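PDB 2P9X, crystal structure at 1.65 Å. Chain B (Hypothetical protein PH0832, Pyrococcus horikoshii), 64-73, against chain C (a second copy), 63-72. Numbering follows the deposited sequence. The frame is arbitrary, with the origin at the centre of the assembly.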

# COMPACT_ATOMS: atom_id res chain seq x y z
N LEU B 64 3.61 -8.71 -7.12
CA LEU B 64 3.98 -8.03 -8.35
C LEU B 64 5.50 -7.84 -8.42
O LEU B 64 6.10 -7.98 -9.48
N LEU B 65 6.11 -7.54 -7.28
CA LEU B 65 7.56 -7.35 -7.25
C LEU B 65 8.25 -8.68 -7.52
O LEU B 65 9.27 -8.73 -8.21
N GLU B 66 7.70 -9.76 -6.96
CA GLU B 66 8.27 -11.09 -7.15
C GLU B 66 8.25 -11.45 -8.63
O GLU B 66 9.23 -11.95 -9.18
N MET B 67 7.12 -11.17 -9.27
CA MET B 67 6.96 -11.47 -10.69
C MET B 67 7.96 -10.68 -11.53
O MET B 67 8.54 -11.22 -12.48
N VAL B 68 8.17 -9.42 -11.17
CA VAL B 68 9.11 -8.58 -11.90
C VAL B 68 10.55 -9.02 -11.65
O VAL B 68 11.38 -8.98 -12.55
N ILE B 69 10.85 -9.46 -10.43
CA ILE B 69 12.20 -9.93 -10.10
C ILE B 69 12.50 -11.20 -10.88
O ILE B 69 13.56 -11.33 -11.49
N ILE B 70 11.56 -12.14 -10.87
CA ILE B 70 11.74 -13.40 -11.59
C ILE B 70 11.96 -13.13 -13.08
O ILE B 70 12.79 -13.76 -13.72
N SER B 71 11.21 -12.17 -13.62
CA SER B 71 11.31 -11.81 -15.03
C SER B 71 12.69 -11.24 -15.35
O SER B 71 13.32 -11.63 -16.34
N LYS B 72 13.15 -10.33 -14.51
CA LYS B 72 14.45 -9.69 -14.72
C LYS B 72 15.61 -10.67 -14.60
O LYS B 72 16.49 -10.70 -15.47
N LEU B 73 15.62 -11.46 -13.54
CA LEU B 73 16.70 -12.42 -13.35
C LEU B 73 16.75 -13.39 -14.52
O LEU B 73 17.83 -13.78 -14.96
N ARG C 63 3.31 1.18 -10.61
CA ARG C 63 4.39 1.02 -11.57
C ARG C 63 4.69 -0.46 -11.81
O ARG C 63 4.91 -0.88 -12.95
N LEU C 64 4.71 -1.24 -10.74
CA LEU C 64 4.97 -2.67 -10.86
C LEU C 64 3.89 -3.32 -11.73
O LEU C 64 4.20 -4.16 -12.58
N LEU C 65 2.64 -2.93 -11.54
CA LEU C 65 1.56 -3.51 -12.34
C LEU C 65 1.73 -3.12 -13.80
O LEU C 65 1.60 -3.95 -14.70
N GLU C 66 2.05 -1.85 -14.03
CA GLU C 66 2.25 -1.33 -15.38
C GLU C 66 3.37 -2.11 -16.07
O GLU C 66 3.24 -2.51 -17.23
N MET C 67 4.47 -2.32 -15.36
CA MET C 67 5.61 -3.06 -15.89
C MET C 67 5.20 -4.48 -16.27
O MET C 67 5.62 -5.01 -17.30
N VAL C 68 4.38 -5.10 -15.43
CA VAL C 68 3.92 -6.45 -15.69
C VAL C 68 3.00 -6.50 -16.91
O VAL C 68 3.14 -7.37 -17.77
N ILE C 69 2.07 -5.55 -17.00
CA ILE C 69 1.15 -5.50 -18.13
C ILE C 69 1.94 -5.33 -19.43
O ILE C 69 1.69 -6.02 -20.41
N ILE C 70 2.90 -4.41 -19.42
CA ILE C 70 3.70 -4.18 -20.63
C ILE C 70 4.47 -5.44 -21.00
O ILE C 70 4.53 -5.82 -22.18
N SER C 71 5.06 -6.10 -20.01
CA SER C 71 5.83 -7.32 -20.26
C SER C 71 4.95 -8.42 -20.85
O SER C 71 5.37 -9.15 -21.76
N LYS C 72 3.73 -8.54 -20.34
CA LYS C 72 2.79 -9.56 -20.81
C LYS C 72 2.29 -9.29 -22.22
O LYS C 72 2.18 -10.21 -23.03

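Packing of two copies of one helix, residues 64-73 of chain B and 63-72 of chain C, which run in the same general sense with 46° between their N-to-C directions and approach to 9.4 Å between axes. Like residues face like: the CA atoms of Leu B64 and Leu C64 lie 6.0 Å apart, those of Val B68 and Val C68 6.8 Å, and those of Ser B71 and Ser C71 8.8 Å, so the helices splay toward their C-terminal ends.

Apolar contacts make up the body of the interface, which buries 454 Å² counting both sides. Leu B64 and Leu C64, both with chi1 m and chi2 t, point toward the opposing helix and meet at their first side-chain carbons, CB of Leu B64 to CB of Leu C64 at 3.9 Å. Each leucine also extends past its twin: Leu B64 CD2 reaches Val C68 CG2 at 4.0 Å, and Leu C64 CD2 reaches Val B68 CG2, also at 4.0 Å. One turn on, the two valines, both chi1 t, also point inward and make the closest contact between the stretches, Val B68 CG2 to Val C68 CG2 at 3.7 Å. The two leucines and two valines thus form a compact, nearly symmetric cluster.

Flanking contacts widen this cluster. Leu B65 and Leu C65, both t,p, leave their helices sideways; Leu B65 CD1 touches Leu C64 CD2 at 3.9 Å, and Leu C65 CB lies 4.1 Å from Leu B64 CD1. Met B67 and Met C67, both m,t,p, point toward the partner and place their terminal methyls against the valines: Met B67 CE to Val C68 CG1 at 3.9 Å, Met C67 CE to Val B68 CG1 at 4.1 Å.

The polar side chains that come near the partner lie at the edge of the contact, and no hydrogen bond or salt bridge crosses between the stretches. Ser B71 and Ser C71, both chi1 t, point toward each other, but their OG atoms remain 4.2 Å apart, too far for a hydrogen bond. Lys B72 starts out sideways, yet its end swings nearer, bringing Lys B72 NZ to 3.9 Å from Met C67 CE; this is simple contact, and the amine is hydrogen-bonded elsewhere in the structure. Lys C72 adopts a different conformation, with chi1 and chi2 both m, and makes no comparable approach. Within chain C, Arg C63 NH1 donates to Glu C66 OE1 at 3.1 Å in a salt bridge three residues along the helix; neither side chain reaches the other stretch.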

# COMPACT_ATOMS: atom_id res chain seq x y z
CB LEU B 64 3.29 -6.66 -8.44
CG LEU B 64 1.81 -6.68 -8.83
CD1 LEU B 64 1.19 -5.31 -8.62
CD2 LEU B 64 1.67 -7.11 -10.29
CB LEU B 65 8.01 -6.80 -5.89
CG LEU B 65 9.52 -6.58 -5.78
CD1 LEU B 65 9.98 -5.59 -6.84
CD2 LEU B 65 9.87 -6.08 -4.39
CB GLU B 66 7.46 -12.13 -6.36
CG GLU B 66 8.06 -13.53 -6.41
CD GLU B 66 7.29 -14.53 -5.57
OE1 GLU B 66 6.13 -14.23 -5.19
OE2 GLU B 66 7.83 -15.62 -5.30
CB MET B 67 5.53 -11.16 -11.13
CG MET B 67 4.53 -12.19 -10.65
SD MET B 67 2.85 -11.56 -10.75
CE MET B 67 2.62 -11.45 -12.52
CB VAL B 68 8.94 -7.09 -11.51
CG1 VAL B 68 10.07 -6.26 -12.11
CG2 VAL B 68 7.60 -6.57 -12.03
CB ILE B 69 12.36 -10.19 -8.59
CG1 ILE B 69 12.39 -8.86 -7.83
CG2 ILE B 69 13.64 -10.99 -8.32
CD1 ILE B 69 12.45 -9.00 -6.33
CB ILE B 70 10.51 -14.31 -11.41
CG1 ILE B 70 10.44 -14.80 -9.96
CG2 ILE B 70 10.58 -15.49 -12.37
CD1 ILE B 70 9.19 -15.58 -9.63
CB SER B 71 10.23 -10.79 -15.38
OG SER B 71 10.35 -10.36 -16.73
CB LYS B 72 14.65 -8.55 -13.71
CG LYS B 72 14.71 -7.17 -14.34
CD LYS B 72 13.35 -6.73 -14.86
CE LYS B 72 13.51 -5.87 -16.11
NZ LYS B 72 12.59 -4.70 -16.11
CB LEU B 73 16.52 -13.18 -12.04
CG LEU B 73 17.79 -13.90 -11.57
CD1 LEU B 73 18.94 -12.91 -11.49
CD2 LEU B 73 17.55 -14.54 -10.21
CB ARG C 63 5.65 1.75 -11.08
CG ARG C 63 5.75 3.19 -11.56
CD ARG C 63 6.15 3.22 -13.02
NE ARG C 63 7.42 2.54 -13.22
CZ ARG C 63 7.84 2.05 -14.38
NH1 ARG C 63 7.07 2.15 -15.47
NH2 ARG C 63 9.02 1.45 -14.47
CB LEU C 64 4.99 -3.34 -9.48
CG LEU C 64 6.22 -3.04 -8.61
CD1 LEU C 64 5.97 -3.51 -7.22
CD2 LEU C 64 7.47 -3.70 -9.19
CB LEU C 65 0.19 -3.04 -11.84
CG LEU C 65 -1.00 -3.55 -12.65
CD1 LEU C 65 -1.07 -5.07 -12.57
CD2 LEU C 65 -2.29 -2.93 -12.13
CB GLU C 66 2.61 0.15 -15.31
CG GLU C 66 3.02 0.80 -16.62
CD GLU C 66 3.18 2.29 -16.47
OE1 GLU C 66 4.00 2.72 -15.62
OE2 GLU C 66 2.50 3.05 -17.19
CB MET C 67 6.75 -3.11 -14.87
CG MET C 67 7.42 -1.77 -14.61
SD MET C 67 8.58 -1.87 -13.24
CE MET C 67 9.96 -2.69 -14.03
CB VAL C 68 3.19 -7.03 -14.46
CG1 VAL C 68 2.45 -8.32 -14.82
CG2 VAL C 68 4.21 -7.31 -13.37
CB ILE C 69 0.14 -4.34 -17.98
CG1 ILE C 69 -0.77 -4.59 -16.78
CG2 ILE C 69 -0.70 -4.21 -19.25
CD1 ILE C 69 -1.66 -3.41 -16.44
CB ILE C 70 4.68 -3.01 -20.44
CG1 ILE C 70 3.90 -1.70 -20.36
CG2 ILE C 70 5.68 -2.98 -21.61
CD1 ILE C 70 4.75 -0.48 -20.04
CB SER C 71 6.48 -7.80 -18.97
OG SER C 71 7.26 -8.96 -19.20
CB LYS C 72 1.59 -9.65 -19.87
CG LYS C 72 1.84 -10.42 -18.59
CD LYS C 72 2.04 -11.89 -18.85
CE LYS C 72 2.61 -12.58 -17.63
NZ LYS C 72 1.88 -13.84 -17.32